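PDB 5HOS: cellulase from Xanthomonas axonopodis pv. citri, which probably hydrolyses internal beta-1,4-glucosidic bonds of cellulose, as an endo-beta-1,4-glucanase of glycosyl hydrolase family 5. Local coordinates for residues L27-E38 / M299-W310; L48-A57 / Q92-N102. All blocks are in the same frame, centred on the assembly; numbering follows the deposited sequence.

Overall arrangement
Interaction 1 closes the barrel, and interaction 2 sets the loop after its first strand against helix 90-105. Interaction 1, a buried contact whose centre is about 8 Å from the centre of the chain, pairs the first and last barrel strands through backbone hydrogen bonds, with aromatic side chains packed along the seam. Interaction 2, centred about 17 Å from the chain centre, is partly buried: tyrosine, glutamine and leucine side chains carry it, with bridging waters at one end. Their centres are about 15 Å apart, and they touch where Gly36 meets Tyr52 and Arg53 and Ala37 meets Tyr54. Along the chain, interaction 2 is nested within the loop that interaction 1 closes.

Interaction 1: residues L27-E38 / M299-W310; sequences LKYAGVNLSGAE and MGWSWWAAGAWW. With SO4 (sulfate ion), chain B.
The parallel pairing of residues 27-38 with 299-310 closes the eight-stranded (beta/alpha)8 barrel of this family 5 enzyme, joining its first strand to its last. Backbone bonds run from Lys28 to Ser35, and the register slips by one residue between Val32 and Leu34, a beta bulge beside the cis peptide that precedes Ala305.

At the bulge Trp303 O is gripped twice by one residue. Asn33 N approaches it almost head-on at 2.7 Å, while Asn33 ND2, 3.0 Å from Trp303 O, comes from above the carbonyl plane, 65° out of it. The Asn33 and Trp304 side chains cross at about a right angle, amide and ring planes 54° apart, with Asn33 CG 3.3 Å from Trp304 CE3. The other end of the amide, OD1, is bonded to Arg72, which leaves it little freedom to rotate. Farther on, Ser35 OG donates to Glu38 OE2 at 2.6 Å, and that oxygen meets the edge of Trp304, 3.6 Å from CH2.

Outside the barrel, Ala30 CB sits over a face of Trp301, 3.9 Å from the centroid of its six-membered ring. The indole CG lies between backbone N and carbonyl carbon (chi1 51°), which folds the ring back across the neighbouring strand. The Tyr29 ring is on the inner face, with Ser302. Met299 SD stands at its edge, a Met-aromatic contact, and Tyr29 OH donates to sulfate O3 at 2.6 Å. Lys28, Arg223 and Arg266 also bind this ion, probably acquired from the crystallisation liquor.

Helix 330-341 covers the outer side, its Ile340 touching Leu27, Ala30 and Trp301. Inside the barrel, Ser302 OG is bonded to Ala270 O of strand 267-273, while strand 70-75 continues the sheet beyond residues 29-34.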
loop_
_atom_site.group_PDB
_atom_site.type_symbol
_atom_site.label_atom_id
_atom_site.label_comp_id
_atom_site.label_asym_id
_atom_site.label_seq_id
_atom_site.Cartn_x
_atom_site.Cartn_y
_atom_site.Cartn_z
ATOM N N LEU A 27 9.252 -14.311 2.481
ATOM C CA LEU A 27 9.099 -12.904 1.970
ATOM C C LEU A 27 9.337 -12.891 0.471
ATOM O O LEU A 27 10.409 -13.301 0.022
ATOM C CB LEU A 27 10.087 -11.941 2.629
ATOM C CG LEU A 27 9.692 -11.225 3.924
ATOM C CD1 LEU A 27 10.923 -10.642 4.594
ATOM C CD2 LEU A 27 8.688 -10.123 3.638
ATOM N N LYS A 28 8.341 -12.435 -0.283
ATOM C CA LYS A 28 8.377 -12.429 -1.747
ATOM C C LYS A 28 8.572 -11.028 -2.333
ATOM O O LYS A 28 9.221 -10.880 -3.370
ATOM C CB LYS A 28 7.079 -13.048 -2.284
ATOM C CG LYS A 28 6.964 -13.098 -3.800
ATOM C CD LYS A 28 5.804 -13.981 -4.227
ATOM C CE LYS A 28 5.658 -14.026 -5.737
ATOM N NZ LYS A 28 4.555 -14.938 -6.140
ATOM N N TYR A 29 8.009 -10.009 -1.690
ATOM C CA TYR A 29 7.967 -8.662 -2.264
ATOM C C TYR A 29 8.727 -7.659 -1.404
ATOM O O TYR A 29 8.539 -7.612 -0.189
ATOM C CB TYR A 29 6.519 -8.210 -2.418
ATOM C CG TYR A 29 5.646 -9.134 -3.250
ATOM C CD1 TYR A 29 5.661 -9.073 -4.633
ATOM C CD2 TYR A 29 4.790 -10.054 -2.645
ATOM C CE1 TYR A 29 4.869 -9.910 -5.398
ATOM C CE2 TYR A 29 3.985 -10.894 -3.401
ATOM C CZ TYR A 29 4.034 -10.815 -4.778
ATOM O OH TYR A 29 3.242 -11.616 -5.548
ATOM N N ALA A 30 9.580 -6.859 -2.043
ATOM C CA ALA A 30 10.308 -5.781 -1.377
ATOM C C ALA A 30 10.326 -4.596 -2.314
ATOM O O ALA A 30 10.789 -4.705 -3.450
ATOM C CB ALA A 30 11.722 -6.203 -1.064
ATOM N N GLY A 31 9.838 -3.458 -1.851
ATOM C CA GLY A 31 9.757 -2.330 -2.740
ATOM C C GLY A 31 9.487 -0.994 -2.115
ATOM O O GLY A 31 9.803 -0.755 -0.943
ATOM N N VAL A 32 8.893 -0.130 -2.924
ATOM C CA VAL A 32 8.799 1.277 -2.613
ATOM C C VAL A 32 7.500 1.861 -3.162
ATOM O O VAL A 32 7.018 1.456 -4.223
ATOM C CB VAL A 32 10.028 2.022 -3.181
ATOM C CG1 VAL A 32 10.038 2.004 -4.707
ATOM C CG2 VAL A 32 10.105 3.442 -2.640
ATOM N N ASN A 33 6.937 2.807 -2.421
ATOM C CA ASN A 33 5.819 3.604 -2.901
ATOM C C ASN A 33 6.341 4.698 -3.822
ATOM O O ASN A 33 7.236 5.447 -3.434
ATOM C CB ASN A 33 5.067 4.257 -1.742
ATOM C CG ASN A 33 4.155 3.297 -1.027
ATOM O OD1 ASN A 33 2.970 3.211 -1.352
ATOM N ND2 ASN A 33 4.691 2.587 -0.027
ATOM N N LEU A 34 5.797 4.778 -5.034
ATOM C CA LEU A 34 6.079 5.893 -5.933
ATOM C C LEU A 34 4.890 6.828 -5.888
ATOM O O LEU A 34 3.880 6.611 -6.566
ATOM C CB LEU A 34 6.369 5.414 -7.361
ATOM C CG LEU A 34 7.605 4.539 -7.551
ATOM C CD1 LEU A 34 7.834 4.289 -9.038
ATOM C CD2 LEU A 34 8.847 5.158 -6.928
ATOM N N SER A 35 5.018 7.848 -5.043
ATOM C CA SER A 35 3.978 8.833 -4.833
ATOM C C SER A 35 4.008 9.850 -5.962
ATOM O O SER A 35 5.081 10.233 -6.416
ATOM C CB SER A 35 4.198 9.559 -3.500
ATOM O OG SER A 35 3.255 10.594 -3.343
ATOM N N GLY A 36 2.831 10.304 -6.380
ATOM C CA GLY A 36 2.721 11.301 -7.445
ATOM C C GLY A 36 1.373 11.376 -8.132
ATOM O O GLY A 36 0.927 12.457 -8.465
ATOM N N ALA A 37 0.728 10.233 -8.374
ATOM C CA ALA A 37 -0.552 10.210 -9.099
ATOM C C ALA A 37 -1.761 10.513 -8.197
ATOM O O ALA A 37 -2.841 10.844 -8.696
ATOM C CB ALA A 37 -0.737 8.867 -9.808
ATOM N N GLU A 38 -1.562 10.417 -6.879
ATOM C CA GLU A 38 -2.617 10.606 -5.885
ATOM C C GLU A 38 -2.696 12.024 -5.313
ATOM O O GLU A 38 -3.670 12.355 -4.629
ATOM C CB GLU A 38 -2.437 9.600 -4.733
ATOM C CG GLU A 38 -1.470 9.971 -3.602
ATOM C CD GLU A 38 0.015 9.836 -3.935
ATOM O OE1 GLU A 38 0.401 9.672 -5.121
ATOM O OE2 GLU A 38 0.819 9.902 -2.986
ATOM N N MET A 299 4.751 -11.517 4.087
ATOM C CA MET A 299 4.881 -11.807 2.659
ATOM C C MET A 299 5.577 -10.686 1.869
ATOM O O MET A 299 6.115 -10.923 0.798
ATOM C CB MET A 299 3.487 -12.115 2.060
ATOM C CG MET A 299 2.655 -10.933 1.476
ATOM S SD MET A 299 1.829 -11.765 0.091
ATOM C CE MET A 299 1.215 -10.257 -0.589
ATOM N N GLY A 300 5.548 -9.461 2.378
ATOM C CA GLY A 300 6.152 -8.356 1.669
ATOM C C GLY A 300 6.108 -7.038 2.398
ATOM O O GLY A 300 5.428 -6.889 3.419
ATOM N N TRP A 301 6.867 -6.088 1.872
ATOM C CA TRP A 301 6.849 -4.712 2.371
ATOM C C TRP A 301 7.143 -3.715 1.274
ATOM O O TRP A 301 7.727 -4.064 0.252
ATOM C CB TRP A 301 7.820 -4.520 3.540
ATOM C CG TRP A 301 9.264 -5.008 3.353
ATOM C CD1 TRP A 301 9.799 -6.140 3.884
ATOM C CD2 TRP A 301 10.342 -4.346 2.667
ATOM N NE1 TRP A 301 11.123 -6.250 3.556
ATOM C CE2 TRP A 301 11.490 -5.160 2.813
ATOM C CE3 TRP A 301 10.451 -3.156 1.933
ATOM C CZ2 TRP A 301 12.732 -4.825 2.248
ATOM C CZ3 TRP A 301 11.694 -2.822 1.376
ATOM C CH2 TRP A 301 12.813 -3.653 1.544
ATOM N N SER A 302 6.716 -2.471 1.495
ATOM C CA SER A 302 6.992 -1.381 0.569
ATOM C C SER A 302 7.135 -0.072 1.341
ATOM O O SER A 302 6.234 0.346 2.075
ATOM C CB SER A 302 5.937 -1.276 -0.561
ATOM O OG SER A 302 4.599 -1.269 -0.081
ATOM N N TRP A 303 8.319 0.517 1.200
ATOM C CA TRP A 303 8.715 1.755 1.868
ATOM C C TRP A 303 7.909 2.950 1.384
ATOM O O TRP A 303 7.618 3.063 0.187
ATOM C CB TRP A 303 10.201 1.993 1.570
ATOM C CG TRP A 303 10.773 3.292 2.013
ATOM C CD1 TRP A 303 10.771 4.477 1.327
ATOM C CD2 TRP A 303 11.473 3.530 3.228
ATOM N NE1 TRP A 303 11.418 5.446 2.056
ATOM C CE2 TRP A 303 11.869 4.888 3.224
ATOM C CE3 TRP A 303 11.814 2.724 4.325
ATOM C CZ2 TRP A 303 12.585 5.457 4.277
ATOM C CZ3 TRP A 303 12.524 3.290 5.373
ATOM C CH2 TRP A 303 12.902 4.640 5.341
ATOM N N TRP A 304 7.561 3.843 2.309
ATOM C CA TRP A 304 6.962 5.131 1.969
ATOM C C TRP A 304 8.036 6.197 2.235
ATOM O O TRP A 304 8.415 6.382 3.390
ATOM C CB TRP A 304 5.718 5.425 2.824
ATOM C CG TRP A 304 5.079 6.715 2.415
ATOM C CD1 TRP A 304 5.420 7.966 2.834
ATOM C CD2 TRP A 304 4.027 6.885 1.462
ATOM N NE1 TRP A 304 4.637 8.907 2.208
ATOM C CE2 TRP A 304 3.778 8.273 1.354
ATOM C CE3 TRP A 304 3.277 6.004 0.679
ATOM C CZ2 TRP A 304 2.795 8.794 0.509
ATOM C CZ3 TRP A 304 2.302 6.522 -0.167
ATOM C CH2 TRP A 304 2.073 7.906 -0.250
ATOM N N ALA A 305 8.542 6.906 1.223
ATOM C CA ALA A 305 8.171 6.785 -0.202
ATOM C C ALA A 305 9.288 7.337 -1.069
ATOM O O ALA A 305 10.273 7.853 -0.565
ATOM C CB ALA A 305 6.889 7.551 -0.488
ATOM N N ALA A 306 9.116 7.203 -2.380
ATOM C CA ALA A 306 9.904 7.924 -3.361
ATOM C C ALA A 306 8.930 8.566 -4.360
ATOM O O ALA A 306 7.716 8.569 -4.144
ATOM C CB ALA A 306 10.889 6.985 -4.042
ATOM N N GLY A 307 9.460 9.105 -5.448
ATOM C CA GLY A 307 8.672 9.877 -6.402
ATOM C C GLY A 307 9.381 11.192 -6.634
ATOM O O GLY A 307 10.038 11.722 -5.731
ATOM N N ALA A 308 9.234 11.719 -7.842
ATOM C CA ALA A 308 10.039 12.851 -8.300
ATOM C C ALA A 308 9.687 14.206 -7.668
ATOM O O ALA A 308 10.501 15.135 -7.739
ATOM C CB ALA A 308 9.971 12.950 -9.824
ATOM N N TRP A 309 8.501 14.333 -7.065
ATOM C CA TRP A 309 8.017 15.638 -6.579
ATOM C C TRP A 309 8.049 15.855 -5.061
ATOM O O TRP A 309 7.517 16.858 -4.580
ATOM C CB TRP A 309 6.608 15.915 -7.138
ATOM C CG TRP A 309 6.562 16.235 -8.629
ATOM C CD1 TRP A 309 7.623 16.355 -9.493
ATOM C CD2 TRP A 309 5.388 16.515 -9.404
ATOM N NE1 TRP A 309 7.174 16.668 -10.754
ATOM C CE2 TRP A 309 5.809 16.781 -10.728
ATOM C CE3 TRP A 309 4.022 16.563 -9.107
ATOM C CZ2 TRP A 309 4.906 17.081 -11.758
ATOM C CZ3 TRP A 309 3.121 16.870 -10.127
ATOM C CH2 TRP A 309 3.570 17.125 -11.437
ATOM N N TRP A 310 8.690 14.960 -4.305
ATOM C CA TRP A 310 8.854 15.174 -2.861
ATOM C C TRP A 310 9.777 16.365 -2.629
ATOM O O TRP A 310 10.740 16.566 -3.370
ATOM C CB TRP A 310 9.439 13.943 -2.141
ATOM C CG TRP A 310 8.473 12.817 -1.939
ATOM C CD1 TRP A 310 8.510 11.593 -2.539
ATOM C CD2 TRP A 310 7.338 12.798 -1.059
ATOM N NE1 TRP A 310 7.470 10.814 -2.097
ATOM C CE2 TRP A 310 6.732 11.528 -1.189
ATOM C CE3 TRP A 310 6.770 13.732 -0.177
ATOM C CZ2 TRP A 310 5.582 11.165 -0.474
ATOM C CZ3 TRP A 310 5.622 13.367 0.539
ATOM C CH2 TRP A 310 5.044 12.094 0.382
HETATM S S SO4 B . 1.652 -14.572 -3.583
HETATM O O1 SO4 B . 0.213 -14.847 -3.337
HETATM O O2 SO4 B . 2.307 -15.815 -4.051
HETATM O O3 SO4 B . 1.788 -13.526 -4.609
HETATM O O4 SO4 B . 2.301 -14.158 -2.324
HETATM O O HOH W 1 6.247 12.579 -6.158
#

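Interaction 2: residues L48-A57 / Q92-N102; sequences LNIDYRYPAA and QLALIRQAVAN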
loop_
_atom_site.group_PDB
_atom_site.type_symbol
_atom_site.label_atom_id
_atom_site.label_comp_id
_atom_site.label_asym_id
_atom_site.label_seq_id
_atom_site.Cartn_x
_atom_site.Cartn_y
_atom_site.Cartn_z
ATOM N N LEU A 48 -2.566 16.261 -15.786
ATOM C CA LEU A 48 -1.349 15.459 -15.779
ATOM C C LEU A 48 -0.126 16.339 -16.005
ATOM O O LEU A 48 -0.133 17.196 -16.880
ATOM C CB LEU A 48 -1.424 14.373 -16.862
ATOM C CG LEU A 48 -0.239 13.415 -17.019
ATOM C CD1 LEU A 48 -0.079 12.521 -15.795
ATOM C CD2 LEU A 48 -0.427 12.586 -18.281
ATOM N N ASN A 49 0.903 16.116 -15.189
ATOM C CA ASN A 49 2.171 16.860 -15.213
ATOM C C ASN A 49 2.129 18.287 -14.671
ATOM O O ASN A 49 3.121 19.005 -14.778
ATOM C CB ASN A 49 2.827 16.812 -16.605
ATOM C CG ASN A 49 3.188 15.405 -17.014
ATOM O OD1 ASN A 49 3.646 14.610 -16.188
ATOM N ND2 ASN A 49 2.980 15.079 -18.282
ATOM N N ILE A 50 1.004 18.669 -14.064
ATOM C CA ILE A 50 0.849 19.948 -13.365
ATOM C C ILE A 50 0.400 19.665 -11.920
ATOM O O ILE A 50 1.117 19.997 -10.970
ATOM C CB ILE A 50 -0.153 20.869 -14.100
ATOM C CG1 ILE A 50 0.413 21.254 -15.476
ATOM C CG2 ILE A 50 -0.432 22.128 -13.281
ATOM C CD1 ILE A 50 -0.590 21.846 -16.443
ATOM N N ASP A 51 -0.774 19.048 -11.764
ATOM C CA ASP A 51 -1.301 18.672 -10.441
ATOM C C ASP A 51 -0.785 17.328 -9.915
ATOM O O ASP A 51 -0.660 17.145 -8.704
ATOM C CB ASP A 51 -2.828 18.625 -10.480
ATOM C CG ASP A 51 -3.431 19.960 -10.800
ATOM O OD1 ASP A 51 -3.044 20.940 -10.137
ATOM O OD2 ASP A 51 -4.284 20.024 -11.708
ATOM N N TYR A 52 -0.527 16.388 -10.823
ATOM C CA TYR A 52 -0.041 15.058 -10.464
ATOM C C TYR A 52 0.784 14.483 -11.623
ATOM O O TYR A 52 0.761 15.023 -12.727
ATOM C CB TYR A 52 -1.232 14.145 -10.149
ATOM C CG TYR A 52 -2.101 13.800 -11.349
ATOM C CD1 TYR A 52 -3.107 14.657 -11.779
ATOM C CD2 TYR A 52 -1.921 12.592 -12.045
ATOM C CE1 TYR A 52 -3.909 14.340 -12.868
ATOM C CE2 TYR A 52 -2.710 12.273 -13.141
ATOM C CZ TYR A 52 -3.704 13.136 -13.545
ATOM O OH TYR A 52 -4.491 12.815 -14.625
ATOM N N ARG A 53 1.487 13.383 -11.356
ATOM C CA ARG A 53 2.385 12.743 -12.327
ATOM C C ARG A 53 2.378 11.233 -12.135
ATOM O O ARG A 53 2.059 10.745 -11.049
ATOM C CB ARG A 53 3.827 13.241 -12.137
ATOM C CG ARG A 53 4.418 12.913 -10.766
ATOM C CD ARG A 53 5.897 13.235 -10.646
ATOM N NE ARG A 53 6.762 12.301 -11.375
ATOM C CZ ARG A 53 7.308 12.509 -12.578
ATOM N NH1 ARG A 53 7.093 13.635 -13.267
ATOM N NH2 ARG A 53 8.089 11.567 -13.110
ATOM N N TYR A 54 2.750 10.513 -13.189
ATOM C CA TYR A 54 3.111 9.104 -13.086
ATOM C C TYR A 54 4.635 8.982 -13.207
ATOM O O TYR A 54 5.293 9.891 -13.722
ATOM C CB TYR A 54 2.379 8.272 -14.150
ATOM C CG TYR A 54 0.971 7.892 -13.732
ATOM C CD1 TYR A 54 -0.041 8.846 -13.667
ATOM C CD2 TYR A 54 0.651 6.575 -13.387
ATOM C CE1 TYR A 54 -1.326 8.510 -13.269
ATOM C CE2 TYR A 54 -0.632 6.229 -12.990
ATOM C CZ TYR A 54 -1.617 7.193 -12.932
ATOM O OH TYR A 54 -2.890 6.854 -12.542
ATOM N N PRO A 55 5.209 7.875 -12.712
ATOM C CA PRO A 55 6.667 7.742 -12.767
ATOM C C PRO A 55 7.226 7.565 -14.186
ATOM O O PRO A 55 6.584 6.945 -15.028
ATOM C CB PRO A 55 6.941 6.479 -11.926
ATOM C CG PRO A 55 5.679 6.196 -11.188
ATOM C CD PRO A 55 4.582 6.709 -12.060
ATOM N N ALA A 56 8.408 8.126 -14.443
ATOM C CA ALA A 56 9.155 7.838 -15.671
ATOM C C ALA A 56 9.614 6.387 -15.656
ATOM O O ALA A 56 9.776 5.806 -14.597
ATOM C CB ALA A 56 10.356 8.765 -15.794
ATOM N N ALA A 57 9.832 5.810 -16.835
ATOM C CA ALA A 57 10.262 4.409 -16.943
ATOM C C ALA A 57 11.575 4.113 -16.191
ATOM O O ALA A 57 11.718 3.043 -15.586
ATOM C CB ALA A 57 10.384 4.001 -18.410
ATOM N N GLN A 92 -6.520 7.690 -17.745
ATOM C CA GLN A 92 -5.992 7.284 -16.446
ATOM C C GLN A 92 -5.698 5.785 -16.467
ATOM O O GLN A 92 -4.657 5.347 -15.966
ATOM C CB GLN A 92 -6.962 7.642 -15.314
ATOM C CG GLN A 92 -6.317 7.709 -13.929
ATOM C CD GLN A 92 -5.414 8.911 -13.683
ATOM O OE1 GLN A 92 -4.595 8.882 -12.764
ATOM N NE2 GLN A 92 -5.556 9.966 -14.476
ATOM N N LEU A 93 -6.598 5.009 -17.068
ATOM C CA LEU A 93 -6.360 3.574 -17.227
ATOM C C LEU A 93 -5.112 3.294 -18.068
ATOM O O LEU A 93 -4.306 2.434 -17.707
ATOM C CB LEU A 93 -7.574 2.868 -17.818
ATOM C CG LEU A 93 -7.459 1.343 -17.984
ATOM C CD1 LEU A 93 -7.096 0.646 -16.677
ATOM C CD2 LEU A 93 -8.767 0.806 -18.549
ATOM N N ALA A 94 -4.941 4.022 -19.169
ATOM C CA ALA A 94 -3.722 3.892 -19.988
ATOM C C ALA A 94 -2.458 4.284 -19.216
ATOM O O ALA A 94 -1.426 3.655 -19.382
ATOM C CB ALA A 94 -3.837 4.699 -21.272
ATOM N N LEU A 95 -2.536 5.304 -18.357
ATOM C CA LEU A 95 -1.393 5.645 -17.495
ATOM C C LEU A 95 -1.013 4.502 -16.570
ATOM O O LEU A 95 0.160 4.211 -16.409
ATOM C CB LEU A 95 -1.642 6.919 -16.684
ATOM C CG LEU A 95 -1.553 8.185 -17.529
ATOM C CD1 LEU A 95 -2.307 9.332 -16.869
ATOM C CD2 LEU A 95 -0.101 8.554 -17.791
ATOM N N ILE A 96 -2.005 3.850 -15.979
ATOM C CA ILE A 96 -1.746 2.703 -15.100
ATOM C C ILE A 96 -1.191 1.545 -15.931
ATOM O O ILE A 96 -0.250 0.892 -15.507
ATOM C CB ILE A 96 -2.992 2.286 -14.284
ATOM C CG1 ILE A 96 -3.411 3.433 -13.352
ATOM C CG2 ILE A 96 -2.713 1.036 -13.451
ATOM C CD1 ILE A 96 -4.803 3.284 -12.766
ATOM N N ARG A 97 -1.744 1.308 -17.118
ATOM C CA ARG A 97 -1.185 0.276 -18.013
ATOM C C ARG A 97 0.278 0.541 -18.370
ATOM O O ARG A 97 1.074 -0.389 -18.456
ATOM C CB ARG A 97 -1.996 0.141 -19.295
ATOM C CG ARG A 97 -3.329 -0.555 -19.139
ATOM C CD ARG A 97 -3.874 -0.918 -20.509
ATOM N NE ARG A 97 -5.289 -1.263 -20.463
ATOM C CZ ARG A 97 -5.790 -2.397 -19.977
ATOM N NH1 ARG A 97 -5.007 -3.339 -19.461
ATOM N NH2 ARG A 97 -7.103 -2.586 -19.996
ATOM N N GLN A 98 0.625 1.808 -18.576
ATOM C CA GLN A 98 2.012 2.179 -18.851
ATOM C C GLN A 98 2.916 1.927 -17.638
ATOM O O GLN A 98 4.057 1.494 -17.798
ATOM C CB GLN A 98 2.124 3.653 -19.248
ATOM C CG GLN A 98 3.474 4.017 -19.864
ATOM C CD GLN A 98 3.721 3.327 -21.206
ATOM O OE1 GLN A 98 2.847 3.296 -22.067
ATOM N NE2 GLN A 98 4.917 2.781 -21.391
ATOM N N ALA A 99 2.419 2.253 -16.445
ATOM C CA ALA A 99 3.140 2.000 -15.202
ATOM C C ALA A 99 3.424 0.513 -15.037
ATOM O O ALA A 99 4.549 0.135 -14.733
ATOM C CB ALA A 99 2.368 2.531 -13.997
ATOM N N VAL A 100 2.412 -0.318 -15.274
ATOM C CA VAL A 100 2.577 -1.781 -15.223
ATOM C C VAL A 100 3.609 -2.255 -16.257
ATOM O O VAL A 100 4.472 -3.076 -15.934
ATOM C CB VAL A 100 1.223 -2.518 -15.392
ATOM C CG1 VAL A 100 1.415 -4.024 -15.548
ATOM C CG2 VAL A 100 0.314 -2.241 -14.202
ATOM N N ALA A 101 3.521 -1.742 -17.486
ATOM C CA ALA A 101 4.493 -2.088 -18.529
ATOM C C ALA A 101 5.913 -1.655 -18.148
ATOM O O ALA A 101 6.851 -2.430 -18.266
ATOM C CB ALA A 101 4.082 -1.489 -19.866
ATOM N N ASN A 102 6.052 -0.423 -17.654
ATOM C CA ASN A 102 7.336 0.072 -17.172
ATOM C C ASN A 102 7.913 -0.804 -16.058
ATOM O O ASN A 102 9.099 -1.126 -16.069
ATOM C CB ASN A 102 7.208 1.509 -16.649
ATOM C CG ASN A 102 7.016 2.536 -17.754
ATOM O OD1 ASN A 102 7.285 2.281 -18.917
ATOM N ND2 ASN A 102 6.556 3.723 -17.376
HETATM O O HOH W 2 5.017 4.836 -15.005
HETATM O O HOH W 3 6.194 6.899 -18.028
HETATM O O HOH W 4 11.243 0.481 -16.775
#
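Leu95 CB rests squarely on one face of the Tyr54 ring, a CH-pi contact 3.6 Å from the centroid and only 7° off the ring normal. At the rim of the same ring, near its plane, lie Gln92 OE1 and Ala99 CB. The ring of Tyr52 carries Leu48 CA over one face, offset toward its rim, and turns its hydroxyl to the Gln92 amide.

A single glutamine thus serves two tyrosines. Gln92 NE2 donates to Tyr52 OH at 3.0 Å, with the phenol oxygen almost in the amide plane, and Tyr54 OH donates to Gln92 OE1 at 2.7 Å from a position 43° above the carbonyl plane. With its CG turned anti to the backbone N (chi1 -160°) and a bend at chi2, the Gln92 chain carries both amide atoms to the loop. Using both ends of the amide in this way probably sets its flip and restrains its rotation.

Apolar contacts complete the middle of the interface. Leu48 and Leu95 reach toward each other tip to tip, CD2 of the former 4.0 Å from CD1 of the latter, and Ile96 CG1 lies 4.0 Å from Tyr54 CE2. Toward Asn102 water takes over: two molecules each link Pro55 O to Asn102 ND2, one of them 2.6 Å from Pro55 O and 3.0 Å from Asn102 ND2, and a third joins Ala57 O to Asn102 O. Ala57 CB also packs against the Asn102 amide.

The loop that follows strand 29-34 and leads into helix 57-65 is in this way set against helix 90-105. Leu73 of strand 70-75 touches Tyr54, Pro55 and Ala99, Arg79 and Leu80 of helix 77-80 touch Gln92, and Tyr60 of helix 57-65 packs against Pro55, Ala99 and Asn102.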